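Local coordinates for protein N-isopropylammelide isopropylaminohydrolase (Burkholderia multivorans ATCC 17616, PDB 6NBO) that belongs to the amidohydrolase family of metal-dependent enzymes and holds zinc in a TIM-barrel fold, at residues H126-T131 against F159-V164; D216-E221 against I248-C253; L232-T237 against A270-A275; A275-A280 against T298-N303; V284-V289 against A326-F331. All coordinates share one frame; numbering follows the deposited sequence.

Contact 1 of 5, residues H126-T131 against F159-V164; sequences HVDVDT and FPQSGV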
# COMPACT_ATOMS: atom_id res chain seq x y z
N HIS A 126 -3.89 -6.92 -1.27
CA HIS A 126 -5.11 -7.66 -1.45
C HIS A 126 -4.75 -9.07 -1.88
O HIS A 126 -3.70 -9.30 -2.48
CB HIS A 126 -5.99 -6.95 -2.48
CG HIS A 126 -6.34 -5.54 -2.06
ND1 HIS A 126 -7.62 -5.16 -1.71
CD2 HIS A 126 -5.57 -4.44 -1.90
CE1 HIS A 126 -7.62 -3.89 -1.36
NE2 HIS A 126 -6.39 -3.43 -1.46
N VAL A 127 -5.58 -10.03 -1.50
CA VAL A 127 -5.37 -11.43 -1.86
C VAL A 127 -6.72 -11.98 -2.30
O VAL A 127 -7.72 -11.79 -1.61
CB VAL A 127 -4.82 -12.26 -0.69
CG1 VAL A 127 -4.68 -13.72 -1.10
CG2 VAL A 127 -3.47 -11.70 -0.22
N ASP A 128 -6.75 -12.65 -3.45
CA ASP A 128 -8.02 -13.14 -3.97
C ASP A 128 -8.57 -14.22 -3.06
O ASP A 128 -7.86 -15.17 -2.71
CB ASP A 128 -7.84 -13.68 -5.39
CG ASP A 128 -7.52 -12.60 -6.40
OD1 ASP A 128 -7.54 -11.40 -6.05
OD2 ASP A 128 -7.24 -12.94 -7.56
N VAL A 129 -9.82 -14.08 -2.66
CA VAL A 129 -10.52 -15.07 -1.85
C VAL A 129 -11.85 -15.32 -2.55
O VAL A 129 -12.68 -14.42 -2.65
CB VAL A 129 -10.74 -14.60 -0.40
CG1 VAL A 129 -11.63 -15.59 0.38
CG2 VAL A 129 -9.41 -14.41 0.32
N ASP A 130 -12.04 -16.54 -3.07
CA ASP A 130 -13.20 -16.82 -3.91
C ASP A 130 -13.45 -18.32 -3.91
O ASP A 130 -12.63 -19.10 -3.44
CB ASP A 130 -13.00 -16.31 -5.33
CG ASP A 130 -11.71 -16.85 -5.96
OD1 ASP A 130 -11.53 -18.09 -5.98
OD2 ASP A 130 -10.89 -16.04 -6.45
N THR A 131 -14.59 -18.72 -4.48
CA THR A 131 -14.95 -20.13 -4.50
C THR A 131 -14.32 -20.91 -5.65
O THR A 131 -14.65 -22.09 -5.83
CB THR A 131 -16.47 -20.28 -4.54
OG1 THR A 131 -17.01 -19.57 -5.67
CG2 THR A 131 -17.07 -19.72 -3.24
N PHE A 159 -9.94 -10.34 -0.62
CA PHE A 159 -10.53 -9.65 -1.78
C PHE A 159 -11.36 -10.61 -2.64
O PHE A 159 -10.79 -11.44 -3.36
CB PHE A 159 -9.42 -9.01 -2.61
CG PHE A 159 -9.90 -8.28 -3.84
CD1 PHE A 159 -10.91 -7.33 -3.76
CD2 PHE A 159 -9.30 -8.51 -5.08
CE1 PHE A 159 -11.35 -6.64 -4.89
CE2 PHE A 159 -9.73 -7.83 -6.21
CZ PHE A 159 -10.77 -6.90 -6.12
N PRO A 160 -12.70 -10.52 -2.61
CA PRO A 160 -13.54 -11.38 -3.48
C PRO A 160 -13.55 -10.82 -4.90
O PRO A 160 -14.50 -10.15 -5.35
CB PRO A 160 -14.91 -11.31 -2.80
CG PRO A 160 -14.94 -9.88 -2.23
CD PRO A 160 -13.50 -9.58 -1.81
N GLN A 161 -12.47 -11.14 -5.63
CA GLN A 161 -12.19 -10.50 -6.91
C GLN A 161 -13.33 -10.64 -7.90
O GLN A 161 -13.59 -9.72 -8.68
CB GLN A 161 -10.88 -11.06 -7.49
CG GLN A 161 -10.65 -10.80 -8.98
CD GLN A 161 -10.17 -9.39 -9.28
OE1 GLN A 161 -8.96 -9.14 -9.38
NE2 GLN A 161 -11.10 -8.46 -9.43
N SER A 162 -14.04 -11.77 -7.88
CA SER A 162 -15.13 -12.00 -8.82
C SER A 162 -16.50 -11.75 -8.21
O SER A 162 -17.51 -12.13 -8.82
CB SER A 162 -15.05 -13.42 -9.37
OG SER A 162 -15.15 -14.35 -8.31
N GLY A 163 -16.58 -11.12 -7.04
CA GLY A 163 -17.84 -10.73 -6.44
C GLY A 163 -18.25 -11.66 -5.30
O GLY A 163 -17.73 -12.76 -5.12
N VAL A 164 -19.23 -11.19 -4.52
CA VAL A 164 -19.74 -11.91 -3.36
C VAL A 164 -21.16 -12.44 -3.59
O VAL A 164 -21.44 -13.62 -3.39
CB VAL A 164 -19.70 -11.02 -2.10
CG1 VAL A 164 -20.18 -11.81 -0.87
CG2 VAL A 164 -18.32 -10.46 -1.90
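Asp128 and Phe159 form a parallel bridge whose two flanking bonds run from Phe159 N to Val127 O (2.8 Å) and from Val129 N, just past the end of strand 120-128, to Phe159 O (2.9 Å); the two segments head 46° apart. Two CA-H...O contacts extend the pairing: Asp128 CA lies 3.3 Å from Phe159 O, and Pro160 CA 3.3 Å from Val129 O. Phe159 CG is anti to its backbone N (chi1 179°), and the ring lies beside Asp128, whose OD1 approaches CD2 at the ring edge to 3.5 Å. His126 brings the edge of its imidazole to the Phe159 face, a T-shaped pair with centroids 5.8 Å apart and planes at 84°. The contact lies where strands 120-128 and 153-159, neighbours in the amidohydrolase barrel, run out into loops, and the His126 side chain is about 5 Å from a zinc ion. After the bridge, Pro160 centres an inverse gamma turn and also starts a type I beta turn that reaches Gly163. Gln161 CA then sits 3.7 Å above the Phe159 ring plane, offset toward the rim, while Gln161 CB packs on Asp128 OD1 and Gln161 OE1 is hydrogen-bonded to Lys70. The Asp128 carboxylate is anchored beyond the pair: OD2 forms salt bridges with Arg97 and Lys70.

Contact 2 of 5, residues D216-E221 against I248-C253; sequences DLHLHE and ISHAFC. With ZN (zinc ion), chain B.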
# COMPACT_ATOMS: atom_id res chain seq x y z
N ASP A 216 -11.31 -2.36 2.94
CA ASP A 216 -10.63 -1.62 1.87
C ASP A 216 -11.29 -2.07 0.58
O ASP A 216 -11.09 -3.21 0.15
CB ASP A 216 -9.11 -1.90 1.87
CG ASP A 216 -8.35 -1.09 0.83
OD1 ASP A 216 -8.90 -0.81 -0.25
OD2 ASP A 216 -7.18 -0.74 1.09
N LEU A 217 -12.07 -1.18 -0.03
CA LEU A 217 -12.98 -1.53 -1.11
C LEU A 217 -12.48 -0.96 -2.43
O LEU A 217 -12.19 0.23 -2.51
CB LEU A 217 -14.39 -1.01 -0.80
CG LEU A 217 -14.97 -1.52 0.53
CD1 LEU A 217 -16.27 -0.83 0.85
CD2 LEU A 217 -15.16 -3.04 0.48
N HIS A 218 -12.36 -1.82 -3.45
CA HIS A 218 -12.08 -1.37 -4.81
C HIS A 218 -13.32 -0.69 -5.37
O HIS A 218 -14.38 -1.31 -5.47
CB HIS A 218 -11.72 -2.56 -5.71
CG HIS A 218 -10.32 -3.09 -5.54
ND1 HIS A 218 -9.89 -3.70 -4.39
CD2 HIS A 218 -9.28 -3.14 -6.41
CE1 HIS A 218 -8.64 -4.09 -4.54
NE2 HIS A 218 -8.24 -3.76 -5.76
N LEU A 219 -13.20 0.57 -5.79
CA LEU A 219 -14.32 1.27 -6.40
C LEU A 219 -13.86 1.78 -7.76
O LEU A 219 -13.27 2.86 -7.85
CB LEU A 219 -14.84 2.40 -5.51
CG LEU A 219 -16.17 2.98 -6.02
CD1 LEU A 219 -17.25 1.90 -6.07
CD2 LEU A 219 -16.63 4.17 -5.20
N HIS A 220 -14.13 0.99 -8.81
CA HIS A 220 -13.82 1.40 -10.18
C HIS A 220 -14.97 2.14 -10.84
O HIS A 220 -14.78 2.68 -11.94
CB HIS A 220 -13.52 0.20 -11.07
CG HIS A 220 -12.56 -0.79 -10.49
ND1 HIS A 220 -12.98 -1.92 -9.83
CD2 HIS A 220 -11.21 -0.83 -10.49
CE1 HIS A 220 -11.92 -2.61 -9.44
NE2 HIS A 220 -10.84 -1.97 -9.83
N GLU A 221 -16.15 2.13 -10.23
CA GLU A 221 -17.34 2.62 -10.91
C GLU A 221 -17.18 4.09 -11.27
O GLU A 221 -16.69 4.90 -10.48
CB GLU A 221 -18.57 2.42 -10.04
CG GLU A 221 -18.86 0.95 -9.75
CD GLU A 221 -20.00 0.77 -8.78
OE1 GLU A 221 -20.47 1.78 -8.20
OE2 GLU A 221 -20.45 -0.38 -8.61
N ILE A 248 -11.07 3.52 0.54
CA ILE A 248 -11.60 3.40 -0.81
C ILE A 248 -10.42 3.33 -1.77
O ILE A 248 -9.62 4.28 -1.85
CB ILE A 248 -12.49 4.59 -1.20
CG1 ILE A 248 -13.49 4.89 -0.08
CG2 ILE A 248 -13.19 4.29 -2.54
CD1 ILE A 248 -14.50 3.78 0.14
N SER A 249 -10.30 2.23 -2.51
CA SER A 249 -9.23 2.11 -3.49
C SER A 249 -9.71 2.53 -4.87
O SER A 249 -10.83 2.19 -5.28
CB SER A 249 -8.70 0.67 -3.54
OG SER A 249 -7.89 0.38 -2.40
N HIS A 250 -8.84 3.25 -5.59
CA HIS A 250 -9.00 3.72 -6.96
C HIS A 250 -9.90 4.96 -7.00
O HIS A 250 -9.40 6.07 -7.22
CB HIS A 250 -9.51 2.60 -7.87
CG HIS A 250 -8.62 1.39 -7.85
ND1 HIS A 250 -7.25 1.48 -7.92
CD2 HIS A 250 -8.91 0.07 -7.72
CE1 HIS A 250 -6.72 0.27 -7.86
NE2 HIS A 250 -7.71 -0.61 -7.75
N ALA A 251 -11.20 4.79 -6.76
CA ALA A 251 -12.11 5.92 -6.60
C ALA A 251 -12.09 6.84 -7.82
O ALA A 251 -12.14 8.06 -7.69
CB ALA A 251 -11.78 6.71 -5.33
N PHE A 252 -12.04 6.23 -9.01
CA PHE A 252 -11.99 6.99 -10.26
C PHE A 252 -13.12 8.00 -10.37
O PHE A 252 -12.95 9.05 -11.00
CB PHE A 252 -12.04 6.04 -11.46
CG PHE A 252 -10.99 4.98 -11.46
CD1 PHE A 252 -9.70 5.25 -11.01
CD2 PHE A 252 -11.28 3.71 -11.92
CE1 PHE A 252 -8.73 4.26 -11.02
CE2 PHE A 252 -10.32 2.72 -11.93
CZ PHE A 252 -9.04 2.99 -11.48
N CYS A 253 -14.29 7.71 -9.80
CA CYS A 253 -15.42 8.62 -9.98
C CYS A 253 -15.13 10.00 -9.40
O CYS A 253 -15.75 10.98 -9.84
CB CYS A 253 -16.69 8.05 -9.34
SG CYS A 253 -16.64 7.88 -7.53
ZN ZN B . -6.27 -3.41 -6.82
O HOH W 1 -5.26 -0.92 -0.73
O HOH W 2 -14.96 5.13 -8.56
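Asp216 holds CG anti to its backbone N (chi1 -177°) and Ser249 holds OG anti to its carbonyl carbon (chi1 -75°), which brings hydroxyl and carboxylate together across the strands. Ser249 OG donates to the syn lone pair of Asp216 OD1 at 2.7 Å; the same OG is hydrogen-bonded to His65, and Asp216 OD2 pairs with Arg124. Further along, His218 NE2 binds a zinc ion at 2.3 Å, with His65, His67 and Asp304 completing its protein ligands. His250, which with Asp304 marks a second zinc site, places NE2 3.3 Å from His218 CD2, the two ring planes 65° apart. His220 lies beside His250 and points the same way, NE2 3.5 Å from His250 CD2, the planes near parallel but slid until the rings barely overlap. The parallel backbones are tied by Ser249 N to Leu217 O (2.8 Å) and Leu219 N to Ser249 O (2.9 Å). At the end of strand 215-219, one water donates to Leu219 O and Glu221 O and accepts from Cys253 N. On the face away from His218 and Ser249, Leu217 and Ile248 turn to helix 223-239, touching Ile233. That helix connects strand 215-219 to strand 246-250 in a beta-alpha-beta unit, and strand 275-278 flanks the latter.

Contact 3 of 5, residues L232-T237 against A270-A275; sequences LILQRT and AELGVA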
# COMPACT_ATOMS: atom_id res chain seq x y z
N LEU A 232 -23.31 5.28 -0.39
CA LEU A 232 -23.78 4.13 0.38
C LEU A 232 -22.71 3.65 1.36
O LEU A 232 -23.00 3.40 2.53
CB LEU A 232 -24.16 2.97 -0.55
CG LEU A 232 -25.50 3.01 -1.29
CD1 LEU A 232 -25.67 1.71 -2.05
CD2 LEU A 232 -26.63 3.20 -0.30
N ILE A 233 -21.47 3.52 0.89
CA ILE A 233 -20.38 3.06 1.73
C ILE A 233 -20.15 4.01 2.90
O ILE A 233 -20.00 3.59 4.05
CB ILE A 233 -19.11 2.90 0.87
CG1 ILE A 233 -19.28 1.71 -0.08
CG2 ILE A 233 -17.87 2.74 1.75
CD1 ILE A 233 -18.33 1.74 -1.27
N LEU A 234 -20.14 5.32 2.62
CA LEU A 234 -19.91 6.29 3.68
C LEU A 234 -21.07 6.33 4.67
O LEU A 234 -20.85 6.51 5.88
CB LEU A 234 -19.68 7.68 3.07
CG LEU A 234 -18.46 7.81 2.15
CD1 LEU A 234 -18.39 9.19 1.53
CD2 LEU A 234 -17.17 7.50 2.91
N GLN A 235 -22.30 6.18 4.19
CA GLN A 235 -23.45 6.09 5.09
C GLN A 235 -23.29 4.95 6.08
O GLN A 235 -23.51 5.11 7.29
CB GLN A 235 -24.74 5.87 4.29
CG GLN A 235 -25.30 7.08 3.60
CD GLN A 235 -26.73 6.81 3.16
OE1 GLN A 235 -27.51 6.22 3.91
NE2 GLN A 235 -27.07 7.22 1.95
N ARG A 236 -22.92 3.77 5.58
CA ARG A 236 -22.76 2.61 6.44
C ARG A 236 -21.58 2.82 7.39
O ARG A 236 -21.67 2.46 8.58
CB ARG A 236 -22.55 1.36 5.58
CG ARG A 236 -23.02 0.08 6.23
CD ARG A 236 -24.54 0.02 6.29
NE ARG A 236 -25.00 -1.01 7.22
CZ ARG A 236 -25.63 -0.75 8.37
NH1 ARG A 236 -26.01 -1.76 9.15
NH2 ARG A 236 -25.89 0.50 8.73
N THR A 237 -20.49 3.39 6.89
CA THR A 237 -19.33 3.68 7.74
C THR A 237 -19.71 4.55 8.92
O THR A 237 -19.30 4.30 10.06
CB THR A 237 -18.25 4.38 6.91
OG1 THR A 237 -17.86 3.55 5.81
CG2 THR A 237 -17.03 4.67 7.78
N ALA A 270 -13.16 12.83 4.83
CA ALA A 270 -12.25 13.40 5.82
C ALA A 270 -12.83 13.25 7.23
O ALA A 270 -12.14 12.83 8.16
CB ALA A 270 -11.98 14.87 5.51
N GLU A 271 -14.11 13.60 7.38
CA GLU A 271 -14.79 13.49 8.67
C GLU A 271 -14.71 12.07 9.22
O GLU A 271 -14.50 11.87 10.42
CB GLU A 271 -16.25 13.94 8.52
CG GLU A 271 -17.09 13.81 9.78
CD GLU A 271 -16.50 14.56 10.96
OE1 GLU A 271 -16.01 15.69 10.75
OE2 GLU A 271 -16.52 14.02 12.08
N LEU A 272 -14.87 11.06 8.36
CA LEU A 272 -14.91 9.68 8.81
C LEU A 272 -13.54 9.02 8.85
O LEU A 272 -13.45 7.83 9.17
CB LEU A 272 -15.85 8.87 7.90
CG LEU A 272 -17.32 9.25 8.07
CD1 LEU A 272 -18.17 8.70 6.95
CD2 LEU A 272 -17.81 8.74 9.41
N GLY A 273 -12.48 9.76 8.56
CA GLY A 273 -11.17 9.15 8.50
C GLY A 273 -11.02 8.13 7.39
O GLY A 273 -10.25 7.18 7.54
N VAL A 274 -11.74 8.30 6.29
CA VAL A 274 -11.63 7.40 5.14
C VAL A 274 -10.53 7.91 4.22
O VAL A 274 -10.60 9.03 3.71
CB VAL A 274 -12.97 7.31 4.39
CG1 VAL A 274 -12.79 6.51 3.10
CG2 VAL A 274 -14.03 6.70 5.29
N ALA A 275 -9.51 7.08 3.99
CA ALA A 275 -8.43 7.39 3.08
C ALA A 275 -8.75 6.89 1.67
O ALA A 275 -9.63 6.05 1.48
CB ALA A 275 -7.11 6.76 3.56
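Leu234 and Thr237 of helix 223-239 meet Leu272 and Val274, in the last turn of helix 259-272 and the turn that follows, where two helices on the outside of the barrel lean on each other. The contact is small, burying 186 Å² in all, and no hydrogen bond crosses it. Leu272 makes the main approach. Its CG is anti to its own carbonyl carbon and its CD1 swings out nearly fully extended (chi2 166°), so that this one methyl arrives 3.6 Å from Leu234 O and 4.3 Å from Leu234 CB. The same CD1 is 4.3 Å from Thr237 CG2, which places it against the backbone and two side chains of the facing helix. Val274 adds a second point: its CG2 packs on Leu234 CD2 at 4.0 Å, the two side chains crossing obliquely. Thr237 is held in rotation by its own helix. Its OG1 donates to Ile233 O at 2.8 Å, coming from above the carbonyl plane, and that oxygen also accepts from Thr237 N. With OG1 turned back in this way, CG2 is presented to Leu272 and Val274. Between these two residues Gly273, with a positive phi of 65°, is the first to leave helical backbone angles, Gly273 N bonding to Ala270 O at 3.1 Å. The chain turns out of the helix there, and Val274 packs on Ile248; Met269 touches Leu234 and Val274, and Phe205 touches Thr237. One helix thus packs through apolar groups against the end of another and the turn after it, in the outer layer of a TIM barrel, with a Schellman motif at that turn.

Contact 4 of 5, residues A275-A280 against T298-N303; sequences AVVTTA and TVIGGN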
# COMPACT_ATOMS: atom_id res chain seq x y z
N ALA A 275 -9.51 7.08 3.99
CA ALA A 275 -8.43 7.39 3.08
C ALA A 275 -8.75 6.89 1.67
O ALA A 275 -9.63 6.05 1.48
CB ALA A 275 -7.11 6.76 3.56
N VAL A 276 -8.04 7.44 0.69
CA VAL A 276 -8.19 7.00 -0.69
C VAL A 276 -6.84 6.47 -1.18
O VAL A 276 -5.78 7.01 -0.86
CB VAL A 276 -8.75 8.12 -1.60
CG1 VAL A 276 -7.76 9.28 -1.78
CG2 VAL A 276 -9.20 7.56 -2.95
N VAL A 277 -6.90 5.36 -1.93
CA VAL A 277 -5.72 4.80 -2.57
C VAL A 277 -5.73 5.22 -4.03
O VAL A 277 -6.73 5.03 -4.73
CB VAL A 277 -5.69 3.27 -2.46
CG1 VAL A 277 -4.56 2.72 -3.32
CG2 VAL A 277 -5.56 2.84 -1.01
N THR A 278 -4.62 5.79 -4.50
CA THR A 278 -4.47 6.03 -5.93
C THR A 278 -3.22 5.32 -6.41
O THR A 278 -2.19 5.31 -5.73
CB THR A 278 -4.43 7.52 -6.28
OG1 THR A 278 -4.43 7.67 -7.70
CG2 THR A 278 -3.20 8.24 -5.68
N THR A 279 -3.32 4.67 -7.56
CA THR A 279 -2.17 4.04 -8.20
C THR A 279 -1.78 4.80 -9.45
O THR A 279 -0.92 4.34 -10.21
CB THR A 279 -2.49 2.58 -8.52
OG1 THR A 279 -3.47 2.51 -9.55
CG2 THR A 279 -3.01 1.89 -7.26
N ALA A 280 -2.41 5.96 -9.68
CA ALA A 280 -2.11 6.86 -10.78
C ALA A 280 -2.13 6.19 -12.16
O ALA A 280 -1.20 6.36 -12.95
CB ALA A 280 -0.77 7.54 -10.55
N THR A 298 -6.69 11.69 3.52
CA THR A 298 -5.38 11.07 3.37
C THR A 298 -5.29 10.28 2.07
O THR A 298 -6.21 9.53 1.72
CB THR A 298 -5.10 10.14 4.54
OG1 THR A 298 -5.13 10.91 5.75
CG2 THR A 298 -3.73 9.46 4.39
N VAL A 299 -4.18 10.43 1.35
CA VAL A 299 -3.95 9.74 0.08
C VAL A 299 -2.87 8.69 0.28
O VAL A 299 -1.77 8.99 0.75
CB VAL A 299 -3.57 10.72 -1.04
CG1 VAL A 299 -3.34 9.94 -2.35
CG2 VAL A 299 -4.69 11.74 -1.25
N ILE A 300 -3.20 7.45 -0.11
CA ILE A 300 -2.30 6.29 -0.06
C ILE A 300 -1.87 5.96 -1.48
O ILE A 300 -2.72 5.80 -2.36
CB ILE A 300 -3.02 5.08 0.57
CG1 ILE A 300 -3.58 5.41 1.97
CG2 ILE A 300 -2.08 3.86 0.62
CD1 ILE A 300 -4.61 4.40 2.46
N GLY A 301 -0.57 5.84 -1.71
CA GLY A 301 -0.08 5.42 -3.01
C GLY A 301 0.07 3.91 -3.09
O GLY A 301 0.32 3.24 -2.10
N GLY A 302 -0.12 3.36 -4.29
CA GLY A 302 0.10 1.94 -4.49
C GLY A 302 0.43 1.62 -5.93
O GLY A 302 0.14 2.40 -6.84
N ASN A 303 1.05 0.44 -6.14
CA ASN A 303 1.30 -0.01 -7.52
C ASN A 303 0.05 -0.55 -8.19
O ASN A 303 -0.08 -0.43 -9.41
CB ASN A 303 2.36 -1.12 -7.56
CG ASN A 303 3.78 -0.60 -7.56
OD1 ASN A 303 4.29 -0.15 -8.59
ND2 ASN A 303 4.43 -0.64 -6.40
O HOH W 3 -1.89 1.27 -11.64
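The flat peptide groups of Val276 and Ile300 meet those of the facing strand edge-on, N-H to C=O, with Val276, Thr278 and Val299 on one face of the sheet and Val277 and Ile300 on the other. Val276 N donates to Thr298 O (3.0 Å), Ile300 N to Val276 O (2.7 Å) and Thr278 N to Ile300 O (2.9 Å). The fourth bond, Gly302 N to Thr278 O, is longer at 3.2 Å. Strands 275-278 and 299-301, whose short axes are 31° apart, belong to the beta-alpha-beta unit that runs through helix 289-295 in the TIM barrel. On the Ile300 side, CD1 of this residue touches Ala275 CB at 3.6 Å and its CB meets Val277 CG2 at 3.7 Å. The Ile300 chain gets there with CG1 anti to its carbonyl carbon (chi1 -56°). On the Val299 side, its CG1 reaches Thr278 CG2 at 3.7 Å, the two side chains crossing. Gly301 has no side chain, and its CA makes a CA-H...O contact with Thr278 O. At the C-terminal end Thr279 CB abuts Gly302 O (3.1 Å), a buried carbonyl with no hydrogen-bond partner in the model; a CA-H...O contact from Thr279 CA is the weak approach it does receive. A water binds Thr279 OG1 and reaches Asn303 O weakly. The Asn303 side chain is held by Glu63 through ND2 and by Ser315 N through OD1.

Contact 5 of 5, residues V284-V289 against A326-F331; sequences VPVPSV and AMRNDF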
# COMPACT_ATOMS: atom_id res chain seq x y z
N VAL A 284 -7.21 6.69 -17.17
CA VAL A 284 -8.55 6.90 -16.62
C VAL A 284 -8.48 8.05 -15.63
O VAL A 284 -7.41 8.34 -15.07
CB VAL A 284 -9.09 5.63 -15.92
CG1 VAL A 284 -8.07 5.08 -14.95
CG2 VAL A 284 -10.43 5.85 -15.22
N PRO A 285 -9.57 8.80 -15.48
CA PRO A 285 -9.59 9.86 -14.47
C PRO A 285 -9.27 9.33 -13.08
O PRO A 285 -9.57 8.18 -12.73
CB PRO A 285 -11.03 10.40 -14.54
CG PRO A 285 -11.67 9.76 -15.74
CD PRO A 285 -10.61 9.02 -16.50
N VAL A 286 -8.62 10.17 -12.28
CA VAL A 286 -8.18 9.79 -10.94
C VAL A 286 -8.61 10.87 -9.97
O VAL A 286 -8.86 12.02 -10.36
CB VAL A 286 -6.65 9.57 -10.88
CG1 VAL A 286 -6.25 8.39 -11.75
CG2 VAL A 286 -5.93 10.83 -11.31
N PRO A 287 -8.72 10.54 -8.68
CA PRO A 287 -8.86 11.61 -7.69
C PRO A 287 -7.63 12.51 -7.72
O PRO A 287 -6.49 12.05 -7.79
CB PRO A 287 -8.98 10.85 -6.36
CG PRO A 287 -8.48 9.47 -6.64
CD PRO A 287 -8.75 9.20 -8.08
N SER A 288 -7.88 13.82 -7.72
CA SER A 288 -6.80 14.78 -7.60
C SER A 288 -6.17 14.66 -6.22
O SER A 288 -6.86 14.79 -5.20
CB SER A 288 -7.34 16.19 -7.83
OG SER A 288 -6.42 17.17 -7.38
N VAL A 289 -4.86 14.40 -6.18
CA VAL A 289 -4.17 14.34 -4.90
C VAL A 289 -4.31 15.65 -4.15
O VAL A 289 -4.58 15.67 -2.94
CB VAL A 289 -2.69 13.95 -5.12
CG1 VAL A 289 -1.91 14.14 -3.85
CG2 VAL A 289 -2.60 12.51 -5.59
N ALA A 326 3.08 11.75 -9.11
CA ALA A 326 3.39 13.15 -9.38
C ALA A 326 3.15 13.49 -10.84
O ALA A 326 2.52 14.51 -11.16
CB ALA A 326 4.85 13.43 -8.98
N MET A 327 3.63 12.64 -11.76
CA MET A 327 3.40 12.88 -13.18
C MET A 327 1.92 12.90 -13.51
O MET A 327 1.44 13.78 -14.23
CB MET A 327 4.10 11.79 -14.01
CG MET A 327 5.61 11.84 -13.97
SD MET A 327 6.29 10.37 -14.82
CE MET A 327 7.85 11.02 -15.40
N ARG A 328 1.18 11.92 -12.99
CA ARG A 328 -0.25 11.84 -13.29
C ARG A 328 -0.98 13.08 -12.80
O ARG A 328 -1.96 13.50 -13.43
CB ARG A 328 -0.84 10.58 -12.65
CG ARG A 328 -2.33 10.37 -12.94
CD ARG A 328 -2.60 10.11 -14.43
NE ARG A 328 -4.02 9.94 -14.72
CZ ARG A 328 -4.87 10.94 -14.92
NH1 ARG A 328 -4.43 12.20 -14.86
NH2 ARG A 328 -6.15 10.69 -15.19
N ASN A 329 -0.53 13.68 -11.71
CA ASN A 329 -1.16 14.87 -11.15
C ASN A 329 -0.53 16.16 -11.67
O ASN A 329 -0.86 17.24 -11.16
CB ASN A 329 -1.11 14.81 -9.63
CG ASN A 329 -2.18 13.91 -9.05
OD1 ASN A 329 -3.24 14.37 -8.64
ND2 ASN A 329 -1.92 12.60 -9.02
N ASP A 330 0.35 16.07 -12.67
CA ASP A 330 0.97 17.23 -13.31
C ASP A 330 1.81 18.04 -12.32
O ASP A 330 1.92 19.26 -12.42
CB ASP A 330 -0.08 18.12 -13.99
CG ASP A 330 0.50 18.94 -15.13
OD1 ASP A 330 1.64 18.67 -15.56
OD2 ASP A 330 -0.20 19.86 -15.61
N PHE A 331 2.39 17.36 -11.33
CA PHE A 331 3.25 18.05 -10.37
C PHE A 331 4.56 18.46 -11.04
O PHE A 331 5.14 17.69 -11.81
CB PHE A 331 3.55 17.13 -9.18
CG PHE A 331 2.38 16.90 -8.24
CD1 PHE A 331 1.18 17.58 -8.40
CD2 PHE A 331 2.50 16.00 -7.19
CE1 PHE A 331 0.12 17.35 -7.53
CE2 PHE A 331 1.45 15.77 -6.31
CZ PHE A 331 0.25 16.45 -6.49
O HOH W 4 -8.20 12.92 -13.93
O HOH W 5 -4.04 10.63 -8.38
O HOH W 6 -3.71 16.90 -7.86
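Arg328 reaches from the end of helix 318-328 to the loop at Val284 and Val286. Its CB lies on Ala280. CG, anti to the backbone N, comes 4.0 Å from Val286 CG2, and a bend at chi2 (65°) places CD. Beyond it, NE donates to Pro281 O. At CZ the flat guanidinium is covered on one face by Val286 CG2, 3.8 Å above its centre, the two side chains meeting tip to tip. NH2 ends the reach with a hydrogen bond to Val284 O at 2.7 Å. That oxygen lies close to the guanidinium plane, though the donor stands 44° out of the carbonyl plane. A water shared by NH2 and Val286 N adds a second, looser link. Asn329 makes the next grip. Its OD1 accepts from Val289 N at 2.9 Å with an N-H...O angle of 166°, and also from a water that bonds to Ser288 OG. ND2 donates to Ile325 O in the helix just before it and to another water, itself bound to Pro287 O. The Asn329 side chain crosses that of Val289 at about a right angle, with ND2 3.5 Å from Val289 CG2, and Phe331 CZ closes on Val289 CB at 4.1 Å. Two helix ends thus meet. Ser288 is the N-cap of helix 289-295, its OG bonded to Ala291 N, while helix 318-328 finishes in a Schellman motif, with Asp330 as C-prime residue and Phe331 N bonded to Ala326 O.

Contacts 1, 2 and 4 lie on the same barrel wall. Contacts 1 and 2 meet beside the zinc, where Phe159 stacks on His218 and His126 ND1 is 3.2 Å from His218 CE1. Contacts 2 and 4 are continuous: His250 N is 2.9 Å from Val277 O, a probable hydrogen bond, and their centres are 10 Å apart. The helix packing of contact 3 lies outside this wall, and its 270-275 segment runs into it at Ala275. In contact 5 the 284-289 loop packs on the end of strand 246-250, Pro287 CD being 3.3 Å from His250 O, and Val289 CG2 is 4.2 Å from Val299 CG1 of contact 4. The Val284 side chain is about 9 Å from a zinc ion, against about 6 Å for Thr279.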